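Local coordinates for L-lysine 6-oxidase (Marinomonas mediterranea, PDB 3WEU), which oxidises the side-chain amine of free L-lysine with a cysteine tryptophylquinone cofactor, releasing ammonium and the hydrogen peroxide that makes it antibacterial, at residues V5-G10 and Q61-F66; T86-N91 and C496-L501; T241-V246 and I469-D474; P460-D465 and D488-E493. All blocks are in the same frame, centred on the assembly; numbering follows the deposited sequence. Where two conformers were deposited one is given.

Interaction 1: residues V5-G10 and Q61-F66; sequences VHPSIG and QVFKVF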
loop_
_atom_site.group_PDB
_atom_site.type_symbol
_atom_site.label_atom_id
_atom_site.label_comp_id
_atom_site.label_asym_id
_atom_site.label_seq_id
_atom_site.Cartn_x
_atom_site.Cartn_y
_atom_site.Cartn_z
ATOM N N VAL A 5 13.563 4.552 -49.345
ATOM C CA VAL A 5 13.727 3.478 -48.375
ATOM C C VAL A 5 12.333 2.939 -48.026
ATOM O O VAL A 5 11.361 3.700 -47.900
ATOM C CB VAL A 5 14.403 4.029 -47.137
ATOM C CG1 VAL A 5 14.415 3.044 -45.961
ATOM C CG2 VAL A 5 15.805 4.535 -47.477
ATOM N N HIS A 6 12.234 1.635 -47.982
ATOM C CA HIS A 6 11.000 0.989 -47.545
ATOM C C HIS A 6 11.296 -0.097 -46.509
ATOM O O HIS A 6 12.309 -0.826 -46.623
ATOM C CB HIS A 6 10.242 0.409 -48.702
ATOM C CG HIS A 6 9.822 1.427 -49.702
ATOM N ND1 HIS A 6 8.787 2.307 -49.469
ATOM C CD2 HIS A 6 10.289 1.710 -50.953
ATOM C CE1 HIS A 6 8.675 3.126 -50.507
ATOM N NE2 HIS A 6 9.560 2.765 -51.426
ATOM N N PRO A 7 10.392 -0.280 -45.552
ATOM C CA PRO A 7 9.135 0.499 -45.394
ATOM C C PRO A 7 9.404 1.972 -44.941
ATOM O O PRO A 7 10.418 2.283 -44.344
ATOM C CB PRO A 7 8.439 -0.215 -44.218
ATOM C CG PRO A 7 9.562 -0.767 -43.402
ATOM C CD PRO A 7 10.561 -1.272 -44.469
ATOM N N SER A 8 8.468 2.857 -45.219
ATOM C CA SER A 8 8.547 4.247 -44.707
ATOM C C SER A 8 8.478 4.334 -43.175
ATOM O O SER A 8 9.113 5.237 -42.545
ATOM C CB SER A 8 7.448 5.076 -45.388
ATOM O OG SER A 8 6.189 4.677 -44.924
ATOM N N ILE A 9 7.730 3.435 -42.537
ATOM C CA ILE A 9 7.677 3.374 -41.123
ATOM C C ILE A 9 7.890 1.913 -40.730
ATOM O O ILE A 9 7.007 1.111 -40.877
ATOM C CB ILE A 9 6.351 3.913 -40.537
ATOM C CG1 ILE A 9 6.118 5.392 -40.906
ATOM C CG2 ILE A 9 6.402 3.801 -39.026
ATOM C CD1 ILE A 9 4.714 5.958 -40.579
ATOM N N GLY A 10 9.071 1.582 -40.223
ATOM C CA GLY A 10 9.346 0.204 -39.832
ATOM C C GLY A 10 8.736 -0.143 -38.484
ATOM O O GLY A 10 8.465 0.731 -37.665
ATOM N N GLN A 61 12.803 -5.482 -38.131
ATOM C CA GLN A 61 12.401 -4.946 -39.431
ATOM C C GLN A 61 13.544 -4.879 -40.401
ATOM O O GLN A 61 14.540 -4.210 -40.121
ATOM C CB GLN A 61 11.821 -3.561 -39.280
ATOM C CG GLN A 61 11.439 -2.885 -40.560
ATOM C CD GLN A 61 10.106 -3.392 -41.063
ATOM O OE1 GLN A 61 9.078 -3.179 -40.437
ATOM N NE2 GLN A 61 10.120 -4.043 -42.187
ATOM N N VAL A 62 13.354 -5.482 -41.575
ATOM C CA VAL A 62 14.258 -5.287 -42.729
ATOM C C VAL A 62 13.863 -4.034 -43.448
ATOM O O VAL A 62 12.673 -3.804 -43.712
ATOM C CB VAL A 62 14.186 -6.473 -43.700
ATOM C CG1 VAL A 62 15.021 -6.260 -44.952
ATOM C CG2 VAL A 62 14.596 -7.747 -42.987
ATOM N N PHE A 63 14.843 -3.194 -43.763
ATOM C CA PHE A 63 14.637 -2.076 -44.642
ATOM C C PHE A 63 15.473 -2.276 -45.896
ATOM O O PHE A 63 16.599 -2.823 -45.828
ATOM C CB PHE A 63 15.092 -0.754 -44.020
ATOM C CG PHE A 63 14.287 -0.262 -42.852
ATOM C CD1 PHE A 63 14.543 -0.708 -41.611
ATOM C CD2 PHE A 63 13.363 0.786 -43.010
ATOM C CE1 PHE A 63 13.841 -0.227 -40.516
ATOM C CE2 PHE A 63 12.670 1.308 -41.908
ATOM C CZ PHE A 63 12.908 0.811 -40.650
ATOM N N LYS A 64 14.930 -1.829 -47.011
ATOM C CA LYS A 64 15.527 -1.955 -48.364
ATOM C C LYS A 64 15.551 -0.553 -48.965
ATOM O O LYS A 64 14.726 0.313 -48.605
ATOM C CB LYS A 64 14.720 -2.846 -49.203
ATOM C CG LYS A 64 14.707 -4.277 -48.666
ATOM C CD LYS A 64 13.959 -5.215 -49.620
ATOM C CE LYS A 64 13.729 -6.561 -48.948
ATOM N NZ LYS A 64 12.997 -7.496 -49.866
ATOM N N VAL A 65 16.551 -0.305 -49.804
ATOM C CA VAL A 65 16.685 0.998 -50.459
ATOM C C VAL A 65 16.637 0.725 -51.946
ATOM O O VAL A 65 17.132 -0.318 -52.439
ATOM C CB VAL A 65 17.946 1.756 -49.988
ATOM C CG1 VAL A 65 19.170 0.880 -50.186
ATOM C CG2 VAL A 65 18.114 3.101 -50.699
ATOM N N PHE A 66 15.988 1.647 -52.666
ATOM C CA PHE A 66 15.710 1.462 -54.078
ATOM C C PHE A 66 16.151 2.660 -54.877
ATOM O O PHE A 66 16.017 3.782 -54.402
ATOM C CB PHE A 66 14.197 1.299 -54.274
ATOM C CG PHE A 66 13.659 0.072 -53.627
ATOM C CD1 PHE A 66 13.380 0.063 -52.287
ATOM C CD2 PHE A 66 13.525 -1.102 -54.339
ATOM C CE1 PHE A 66 12.884 -1.092 -51.681
ATOM C CE2 PHE A 66 13.045 -2.262 -53.720
ATOM C CZ PHE A 66 12.782 -2.242 -52.375
#
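An antiparallel ladder within the mixed beta sheet of the N-terminal domain pairs Val-5 and His-6 with Val-65 and Lys-64. His-6 and Lys-64 form the hydrogen-bonded pair: His-6 N donates to Lys-64 O at 2.9 Å, and Lys-64 N donates to His-6 O at 2.8 Å, both nearly straight. Beyond this pair the ladder breaks at Pro-7, whose ring follows a cis peptide bond and has no N-H to offer. Side chains take over there. Pro-7 CG lies 3.5 Å from Gln-61 NE2, the two side chains sliding past each other in opposite directions, while that NE2 donates to Val-62 O and OE1 accepts from Val-11 N, fixing the amide at both ends. The Phe-63 ring receives Pro-7 O at its edge, 3.5 Å from CE2, and its CZ lies 3.7 Å from Gly-10 CA, where a side chain would collide with the ring. On the face that carries His-6 and Lys-64, opposite Val-5 and Val-65, His-6 CD2 approaches Phe-66 CD1 at 3.7 Å, the ring planes inclined at 57°; Asp-435 holds His-6 ND1. The whole is an antiparallel strand pair interrupted by a cis-proline loop in a mixed beta sheet.

Interaction 2: residues T86-N91 and C496-L501; sequences TVHLAN and CEPGDL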
loop_
_atom_site.group_PDB
_atom_site.type_symbol
_atom_site.label_atom_id
_atom_site.label_comp_id
_atom_site.label_asym_id
_atom_site.label_seq_id
_atom_site.Cartn_x
_atom_site.Cartn_y
_atom_site.Cartn_z
ATOM N N THR A 86 21.942 4.780 -40.598
ATOM C CA THR A 86 22.084 5.389 -39.330
ATOM C C THR A 86 20.711 5.495 -38.728
ATOM O O THR A 86 19.798 6.085 -39.301
ATOM C CB THR A 86 22.745 6.779 -39.475
ATOM O OG1 THR A 86 24.072 6.569 -39.973
ATOM C CG2 THR A 86 22.828 7.432 -38.212
ATOM N N VAL A 87 20.544 4.853 -37.592
ATOM C CA VAL A 87 19.248 4.839 -36.931
ATOM C C VAL A 87 19.341 5.468 -35.583
ATOM O O VAL A 87 20.211 5.088 -34.716
ATOM C CB VAL A 87 18.741 3.388 -36.776
ATOM C CG1 VAL A 87 17.395 3.403 -36.056
ATOM C CG2 VAL A 87 18.669 2.717 -38.127
ATOM N N HIS A 88 18.470 6.441 -35.361
ATOM C CA HIS A 88 18.442 7.094 -34.093
ATOM C C HIS A 88 17.100 6.894 -33.352
ATOM O O HIS A 88 16.124 7.559 -33.642
ATOM C CB HIS A 88 18.769 8.607 -34.249
ATOM C CG HIS A 88 18.982 9.334 -32.944
ATOM N ND1 HIS A 88 19.333 10.681 -32.887
ATOM C CD2 HIS A 88 18.863 8.931 -31.663
ATOM C CE1 HIS A 88 19.438 11.052 -31.628
ATOM N NE2 HIS A 88 19.210 10.002 -30.861
ATOM N N LEU A 89 17.084 5.982 -32.397
ATOM C CA LEU A 89 15.888 5.647 -31.639
ATOM C C LEU A 89 15.972 6.349 -30.289
ATOM O O LEU A 89 17.078 6.526 -29.755
ATOM C CB LEU A 89 15.863 4.134 -31.387
ATOM C CG LEU A 89 15.856 3.206 -32.606
ATOM C CD1 LEU A 89 15.656 1.733 -32.168
ATOM C CD2 LEU A 89 14.856 3.612 -33.655
ATOM N N ALA A 90 14.843 6.739 -29.722
ATOM C CA ALA A 90 14.774 7.307 -28.369
ATOM C C ALA A 90 13.417 7.040 -27.738
ATOM O O ALA A 90 12.446 6.661 -28.423
ATOM C CB ALA A 90 15.030 8.829 -28.372
ATOM N N ASN A 91 13.373 7.129 -26.411
ATOM C CA ASN A 91 12.123 7.012 -25.707
ATOM C C ASN A 91 11.951 8.260 -24.941
ATOM O O ASN A 91 12.696 8.505 -23.944
ATOM C CB ASN A 91 12.200 5.805 -24.779
ATOM C CG ASN A 91 10.975 5.613 -23.923
ATOM O OD1 ASN A 91 10.441 6.532 -23.305
ATOM N ND2 ASN A 91 10.600 4.382 -23.785
ATOM N N CYS A 496 9.332 15.479 -36.842
ATOM C CA CYS A 496 9.448 14.714 -35.624
ATOM C C CYS A 496 10.880 14.516 -35.230
ATOM O O CYS A 496 11.737 14.368 -36.071
ATOM C CB CYS A 496 8.822 13.319 -35.827
ATOM S SG CYS A 496 7.086 13.456 -36.283
ATOM N N GLU A 497 11.077 14.341 -33.947
ATOM C CA GLU A 497 12.346 13.948 -33.410
ATOM C C GLU A 497 12.202 12.495 -33.025
ATOM O O GLU A 497 11.083 12.065 -32.781
ATOM C CB GLU A 497 12.599 14.671 -32.120
ATOM C CG GLU A 497 12.925 16.125 -32.361
ATOM C CD GLU A 497 13.415 16.880 -31.131
ATOM O OE1 GLU A 497 13.379 16.361 -30.003
ATOM O OE2 GLU A 497 13.844 18.037 -31.346
ATOM N N PRO A 498 13.309 11.816 -32.814
ATOM C CA PRO A 498 13.347 10.508 -32.178
ATOM C C PRO A 498 12.591 10.504 -30.829
ATOM O O PRO A 498 12.723 11.397 -29.981
ATOM C CB PRO A 498 14.823 10.230 -31.995
ATOM C CG PRO A 498 15.486 10.973 -33.070
ATOM C CD PRO A 498 14.602 12.158 -33.418
ATOM N N GLY A 499 11.753 9.481 -30.650
ATOM C CA GLY A 499 10.918 9.382 -29.490
ATOM C C GLY A 499 9.536 9.990 -29.677
ATOM O O GLY A 499 8.632 9.691 -28.869
ATOM N N ASP A 500 9.301 10.709 -30.753
ATOM C CA ASP A 500 8.045 11.420 -30.872
ATOM C C ASP A 500 6.820 10.538 -31.124
ATOM O O ASP A 500 5.712 10.843 -30.649
ATOM C CB ASP A 500 8.139 12.559 -31.880
ATOM C CG ASP A 500 8.830 13.807 -31.298
ATOM O OD1 ASP A 500 9.140 13.823 -30.096
ATOM O OD2 ASP A 500 9.051 14.694 -32.130
ATOM N N LEU A 501 6.990 9.467 -31.900
ATOM C CA LEU A 501 5.842 8.624 -32.249
ATOM C C LEU A 501 5.351 7.749 -31.106
ATOM O O LEU A 501 4.181 7.350 -31.113
ATOM C CB LEU A 501 6.094 7.802 -33.514
ATOM C CG LEU A 501 5.764 8.526 -34.808
ATOM C CD1 LEU A 501 6.426 9.820 -34.941
ATOM C CD2 LEU A 501 6.070 7.664 -36.013
#
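Pro-498 presses its ring against His-88 and Ala-90 of strand 80-91, and its atoms can be followed outward in order. CB touches two groups at once, lying 3.4 Å from His-88 O and 3.9 Å from Ala-90 CB. One bond further, CG stands over a face of the His-88 imidazole, 4.0 Å from the ring centroid and 17° off the ring normal, a CH-pi contact displaced somewhat toward the rim. His-88 CG is anti to the backbone N (chi1 -171°), which sets the root of the ring on the proline's side; Asp-138 of strand 137-145 holds its NE2. Beside the proline, Gly-499 CA makes a CA-H...O contact of 3.3 Å with Ala-90 O. No conventional hydrogen bond joins the two segments, so the loop meets the strand by shape and by weak C-H contacts.

What presents the proline is a type II beta turn from Glu-497 to Asp-500. Asp-500 N donates to Glu-497 O at 3.0 Å, and Asp-500 OD2 returns the grip by accepting from Glu-497 N at 2.7 Å, from above the carboxylate plane. Lys-92 forms salt bridges with both acidic side chains, tying the turn to the residue that follows Asn-91. Proline followed by glycine, the latter with positive phi (93°), fills the two central positions in the manner classic for a type II turn.

Interaction 3: residues T241-V246 and I469-D474; sequences TAWMVV and IKHYQD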
loop_
_atom_site.group_PDB
_atom_site.type_symbol
_atom_site.label_atom_id
_atom_site.label_comp_id
_atom_site.label_asym_id
_atom_site.label_seq_id
_atom_site.Cartn_x
_atom_site.Cartn_y
_atom_site.Cartn_z
ATOM N N THR A 241 15.484 8.671 -46.371
ATOM C CA THR A 241 15.149 8.545 -44.945
ATOM C C THR A 241 13.795 7.807 -44.762
ATOM O O THR A 241 12.978 7.723 -45.727
ATOM C CB THR A 241 15.017 9.891 -44.247
ATOM O OG1 THR A 241 14.095 10.658 -45.004
ATOM C CG2 THR A 241 16.370 10.615 -44.135
ATOM N N ALA A 242 13.590 7.336 -43.529
ATOM C CA ALA A 242 12.384 6.668 -43.097
ATOM C C ALA A 242 12.324 6.826 -41.614
ATOM O O ALA A 242 13.108 7.606 -41.025
ATOM C CB ALA A 242 12.437 5.170 -43.510
ATOM N N TRP A 243 11.366 6.145 -40.992
ATOM C CA TRP A 243 11.177 6.147 -39.574
ATOM C C TRP A 243 11.083 4.715 -39.103
ATOM O O TRP A 243 10.867 3.774 -39.905
ATOM C CB TRP A 243 9.925 6.948 -39.190
ATOM C CG TRP A 243 10.015 7.577 -37.866
ATOM C CD1 TRP A 243 9.509 7.111 -36.718
ATOM C CD2 TRP A 243 10.689 8.805 -37.531
ATOM N NE1 TRP A 243 9.832 7.926 -35.672
ATOM C CE2 TRP A 243 10.535 8.999 -36.157
ATOM C CE3 TRP A 243 11.378 9.756 -38.261
ATOM C CZ2 TRP A 243 11.037 10.129 -35.488
ATOM C CZ3 TRP A 243 11.926 10.860 -37.592
ATOM C CH2 TRP A 243 11.733 11.043 -36.242
ATOM N N MET A 244 11.226 4.551 -37.805
ATOM C CA MET A 244 11.201 3.263 -37.182
ATOM C C MET A 244 10.436 3.330 -35.862
ATOM O O MET A 244 10.697 4.211 -35.035
ATOM C CB MET A 244 12.653 2.800 -36.933
ATOM C CG MET A 244 12.763 1.507 -36.174
ATOM S SD MET A 244 12.307 0.175 -37.254
ATOM C CE MET A 244 11.985 -1.055 -36.062
ATOM N N VAL A 245 9.577 2.341 -35.614
ATOM C CA VAL A 245 8.848 2.281 -34.368
ATOM C C VAL A 245 8.969 0.906 -33.746
ATOM O O VAL A 245 8.836 -0.100 -34.420
ATOM C CB VAL A 245 7.366 2.596 -34.636
ATOM C CG1 VAL A 245 6.569 2.535 -33.343
ATOM C CG2 VAL A 245 7.270 3.983 -35.265
ATOM N N VAL A 246 9.162 0.868 -32.448
ATOM C CA VAL A 246 9.190 -0.368 -31.692
ATOM C C VAL A 246 7.866 -0.492 -30.866
ATOM O O VAL A 246 7.446 0.472 -30.195
ATOM C CB VAL A 246 10.362 -0.469 -30.751
ATOM C CG1 VAL A 246 10.334 -1.830 -30.061
ATOM C CG2 VAL A 246 11.651 -0.319 -31.503
ATOM N N ILE A 469 7.075 10.189 -42.616
ATOM C CA ILE A 469 7.256 11.028 -41.447
ATOM C C ILE A 469 8.262 12.141 -41.773
ATOM O O ILE A 469 9.350 11.861 -42.262
ATOM C CB ILE A 469 7.765 10.231 -40.261
ATOM C CG1 ILE A 469 6.744 9.140 -39.882
ATOM C CG2 ILE A 469 8.095 11.153 -39.085
ATOM C CD1 ILE A 469 5.339 9.642 -39.495
ATOM N N LYS A 470 7.865 13.373 -41.513
ATOM C CA LYS A 470 8.771 14.515 -41.640
ATOM C C LYS A 470 9.749 14.539 -40.533
ATOM O O LYS A 470 9.391 14.427 -39.363
ATOM C CB LYS A 470 7.899 15.798 -41.555
ATOM C CG LYS A 470 8.689 17.094 -41.837
ATOM C CD LYS A 470 7.800 18.303 -41.563
ATOM C CE LYS A 470 6.904 18.698 -42.722
ATOM N NZ LYS A 470 5.597 19.251 -42.241
ATOM N N HIS A 471 11.022 14.708 -40.856
ATOM C CA HIS A 471 12.049 14.748 -39.898
ATOM C C HIS A 471 12.334 16.213 -39.487
ATOM O O HIS A 471 12.396 17.097 -40.337
ATOM C CB HIS A 471 13.348 14.228 -40.521
ATOM C CG HIS A 471 13.367 12.761 -40.758
ATOM N ND1 HIS A 471 14.500 11.998 -40.559
ATOM C CD2 HIS A 471 12.427 11.919 -41.265
ATOM C CE1 HIS A 471 14.256 10.740 -40.879
ATOM N NE2 HIS A 471 13.000 10.658 -41.311
ATOM N N TYR A 472 12.434 16.439 -38.209
ATOM C CA TYR A 472 12.929 17.691 -37.658
ATOM C C TYR A 472 14.458 17.567 -37.514
ATOM O O TYR A 472 14.935 16.728 -36.797
ATOM C CB TYR A 472 12.376 17.901 -36.329
ATOM C CG TYR A 472 12.755 19.201 -35.624
ATOM C CD1 TYR A 472 12.371 20.438 -36.136
ATOM C CD2 TYR A 472 13.437 19.159 -34.423
ATOM C CE1 TYR A 472 12.678 21.607 -35.448
ATOM C CE2 TYR A 472 13.751 20.306 -33.728
ATOM C CZ TYR A 472 13.358 21.510 -34.248
ATOM O OH TYR A 472 13.687 22.598 -33.530
ATOM N N GLN A 473 15.193 18.378 -38.221
ATOM C CA GLN A 473 16.687 18.385 -38.105
ATOM C C GLN A 473 17.376 17.086 -38.435
ATOM O O GLN A 473 16.829 16.154 -39.024
ATOM C CB GLN A 473 17.107 18.761 -36.662
ATOM C CG GLN A 473 16.417 19.934 -35.984
ATOM C CD GLN A 473 17.312 21.156 -35.863
ATOM O OE1 GLN A 473 18.256 21.317 -36.610
ATOM N NE2 GLN A 473 17.026 22.009 -34.902
ATOM N N ASP A 474 18.610 16.960 -37.949
ATOM C CA ASP A 474 19.515 15.964 -38.481
ATOM C C ASP A 474 20.580 15.612 -37.456
ATOM O O ASP A 474 20.605 16.136 -36.311
ATOM C CB ASP A 474 20.157 16.485 -39.761
ATOM C CG ASP A 474 21.101 17.672 -39.492
ATOM O OD1 ASP A 474 21.438 18.018 -38.322
ATOM O OD2 ASP A 474 21.503 18.277 -40.484
#
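Ala-242 O accepts a weak hydrogen bond from His-471 NE2 at 3.1 Å, with an angle at the hydrogen of only 127°. The carbonyl lies at the edge of the imidazole, near its plane, which leaves both ring faces for other neighbours. Over one of them comes the six-membered ring of Trp-243, edge first, with the planes at 90° and the centroids 5.0 Å apart: a T-shaped pair in which CZ3 stands above the centre of the imidazole. Thr-241 OG1 lies over the opposite face, and Thr-241 CB is 3.6 Å from His-471 CE1. The indole is covered in turn by Ile-469, whose CG2 sits over a face of the six-membered ring, 4.0 Å from its centroid, in a CH-pi contact; that methyl is anti to the backbone N, with CG1 at chi1 -61° passing instead by Trp-243 CB. Trp-243 NE1 bonds to Asp-223, so the indole is fixed at its polar corner as well. The strand and the loop are probably held together mainly by dispersion and ring electrostatics; the bent N-H bond probably contributes little strength, while giving the buried carbonyl oxygen a polar neighbour at the imidazole edge.

Interaction 4: residues P460-D465 and D488-E493; sequences PVIYKD and DECEEE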
loop_
_atom_site.group_PDB
_atom_site.type_symbol
_atom_site.label_atom_id
_atom_site.label_comp_id
_atom_site.label_asym_id
_atom_site.label_seq_id
_atom_site.Cartn_x
_atom_site.Cartn_y
_atom_site.Cartn_z
ATOM N N PRO A 460 -1.824 15.453 -40.014
ATOM C CA PRO A 460 -1.034 15.530 -41.184
ATOM C C PRO A 460 0.243 16.345 -41.024
ATOM O O PRO A 460 1.176 16.128 -41.838
ATOM C CB PRO A 460 -1.932 16.241 -42.200
ATOM C CG PRO A 460 -2.956 16.955 -41.395
ATOM C CD PRO A 460 -3.149 16.042 -40.219
ATOM N N VAL A 461 0.288 17.216 -40.024
ATOM C CA VAL A 461 1.503 18.055 -39.891
ATOM C C VAL A 461 2.782 17.295 -39.517
ATOM O O VAL A 461 3.880 17.839 -39.631
ATOM C CB VAL A 461 1.308 19.230 -38.941
ATOM C CG1 VAL A 461 0.031 20.029 -39.265
ATOM C CG2 VAL A 461 1.365 18.777 -37.511
ATOM N N ILE A 462 2.680 16.032 -39.068
ATOM C CA ILE A 462 3.881 15.250 -38.832
ATOM C C ILE A 462 4.447 14.572 -40.034
ATOM O O ILE A 462 5.499 13.953 -39.940
ATOM C CB ILE A 462 3.683 14.207 -37.710
ATOM C CG1 ILE A 462 2.821 13.034 -38.157
ATOM C CG2 ILE A 462 3.102 14.852 -36.483
ATOM C CD1 ILE A 462 2.955 11.828 -37.276
ATOM N N TYR A 463 3.773 14.656 -41.165
ATOM C CA TYR A 463 4.170 14.016 -42.394
ATOM C C TYR A 463 4.682 14.972 -43.406
ATOM O O TYR A 463 4.139 16.044 -43.562
ATOM C CB TYR A 463 2.995 13.341 -43.090
ATOM C CG TYR A 463 2.295 12.206 -42.288
ATOM C CD1 TYR A 463 1.256 12.478 -41.449
ATOM C CD2 TYR A 463 2.692 10.884 -42.408
ATOM C CE1 TYR A 463 0.656 11.489 -40.673
ATOM C CE2 TYR A 463 2.098 9.877 -41.679
ATOM C CZ TYR A 463 1.076 10.175 -40.808
ATOM O OH TYR A 463 0.503 9.135 -40.134
ATOM N N LYS A 464 5.661 14.555 -44.182
ATOM C CA LYS A 464 6.035 15.344 -45.354
ATOM C C LYS A 464 5.288 14.921 -46.589
ATOM O O LYS A 464 5.207 15.689 -47.537
ATOM C CB LYS A 464 7.569 15.318 -45.561
ATOM C CG LYS A 464 8.217 13.960 -45.399
ATOM C CD LYS A 464 9.733 14.118 -45.507
ATOM C CE LYS A 464 10.447 12.794 -45.436
ATOM N NZ LYS A 464 10.197 12.007 -46.692
ATOM N N ASP A 465 4.772 13.694 -46.636
ATOM C CA ASP A 465 3.840 13.285 -47.674
ATOM C C ASP A 465 3.167 12.004 -47.145
ATOM O O ASP A 465 3.517 11.513 -46.053
ATOM C CB ASP A 465 4.620 12.981 -48.977
ATOM C CG ASP A 465 3.759 12.994 -50.211
ATOM O OD1 ASP A 465 2.488 12.946 -50.188
ATOM O OD2 ASP A 465 4.387 12.997 -51.293
ATOM N N ASP A 488 6.382 19.708 -28.948
ATOM C CA ASP A 488 5.309 18.985 -29.620
ATOM C C ASP A 488 5.420 19.161 -31.124
ATOM O O ASP A 488 5.162 20.206 -31.689
ATOM C CB ASP A 488 3.967 19.473 -29.138
ATOM C CG ASP A 488 2.808 18.604 -29.654
ATOM O OD1 ASP A 488 3.058 17.715 -30.503
ATOM O OD2 ASP A 488 1.682 18.797 -29.199
ATOM N N GLU A 489 5.823 18.089 -31.805
ATOM C CA GLU A 489 5.852 18.075 -33.226
ATOM C C GLU A 489 4.554 18.400 -33.898
ATOM O O GLU A 489 4.528 18.899 -35.041
ATOM C CB GLU A 489 6.322 16.701 -33.678
ATOM C CG GLU A 489 5.318 15.538 -33.438
ATOM C CD GLU A 489 5.126 15.115 -31.981
ATOM O OE1 GLU A 489 5.826 15.560 -31.004
ATOM O OE2 GLU A 489 4.244 14.225 -31.789
ATOM N N CYS A 490 3.427 18.081 -33.240
ATOM C CA CYS A 490 2.129 18.524 -33.802
ATOM C C CYS A 490 1.850 20.025 -33.707
ATOM O O CYS A 490 1.104 20.544 -34.516
ATOM C CB CYS A 490 0.987 17.806 -33.118
ATOM S SG CYS A 490 1.087 15.998 -33.457
ATOM N N GLU A 491 2.395 20.664 -32.700
ATOM C CA GLU A 491 2.308 22.122 -32.550
ATOM C C GLU A 491 3.279 22.843 -33.488
ATOM O O GLU A 491 2.879 23.752 -34.222
ATOM C CB GLU A 491 2.586 22.524 -31.102
ATOM C CG GLU A 491 2.582 24.026 -30.936
ATOM C CD GLU A 491 2.673 24.423 -29.500
ATOM O OE1 GLU A 491 2.909 23.552 -28.661
ATOM O OE2 GLU A 491 2.510 25.612 -29.208
ATOM N N GLU A 492 4.530 22.438 -33.535
ATOM C CA GLU A 492 5.509 23.161 -34.419
ATOM C C GLU A 492 5.400 22.889 -35.850
ATOM O O GLU A 492 5.778 23.742 -36.626
ATOM C CB GLU A 492 6.949 22.839 -34.028
ATOM C CG GLU A 492 7.195 22.993 -32.555
ATOM C CD GLU A 492 6.761 24.360 -32.019
ATOM O OE1 GLU A 492 6.804 25.358 -32.747
ATOM O OE2 GLU A 492 6.329 24.421 -30.862
ATOM N N GLU A 493 4.966 21.663 -36.255
ATOM C CA GLU A 493 4.700 21.366 -37.658
ATOM C C GLU A 493 5.939 21.181 -38.489
ATOM O O GLU A 493 5.852 20.965 -39.673
ATOM C CB GLU A 493 3.764 22.373 -38.387
ATOM C CG GLU A 493 2.497 22.677 -37.584
ATOM C CD GLU A 493 1.366 23.319 -38.324
ATOM O OE1 GLU A 493 1.481 23.654 -39.485
ATOM O OE2 GLU A 493 0.298 23.479 -37.724
HETATM O O HOH W 1 5.711 18.182 -37.413
#
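Van der Waals packing between a short 3-10 turn and a one-turn helix, supplemented by a bridging water, joins Val-461 and Ile-462 to Glu-489, Cys-490 and Glu-493 within the C-terminal domain. Val-461 carries most of it. Its two methyls part company: CG2 reaches 3.5 Å from Cys-490 O, whereas CG1 meets the carboxylate carbon CD of Glu-493 at 3.7 Å. The Glu-493 chain runs extended beyond CG and crosses the valine obliquely, and its CB and CG also border Val-461 CB. Ile-462 adds one branch, CG2, anti to its carbonyl carbon, which lies 3.8 Å from Cys-490 SG and equally close to Glu-489 CG; the isoleucine and Glu-489 side chains lie side by side and point the same way.

Polar atoms are linked through water rather than directly. A single molecule donates to Val-461 O at 2.9 Å and to Glu-489 O at 2.7 Å, spanning two carbonyls that could not bond to each other. The carboxylate of Glu-489 is turned to Lys-503 and Arg-504, with which it forms salt bridges. At the start of the helix Asp-488 OD1 accepts from Cys-490 N at 2.8 Å, and at its close Glu-493 takes positive phi (75°) while its N bonds to Glu-489 O. The helix thus begins with an aspartate N-cap and ends at a residue in left-handed backbone conformation, a familiar way of bounding a short helix.

Interactions 2 and 3 join the N-terminal sheet to C-terminal loops; 1 and 4 each lie within one part. Interactions 1 and 3 share the sheet: strands 4-13 and 237-247 are neighbours, with Gly-10 O 2.8 Å from Val-245 N. Interaction 2 reaches the same sheet through strand 80-91, its centre about 7 Å from that of interaction 3, and their loops are laced by Cys-496 N, 2.7 Å from Lys-470 O. Interaction 4 extends the C-terminal side: Lys-470 N lies 2.9 Å from Ile-462 O, and Lys-470 NZ bonds to Glu-493 O. Interactions 1 and 4, with centres about 21 Å apart, do not touch. None includes the cofactor residues Cys-516 and Trp-581.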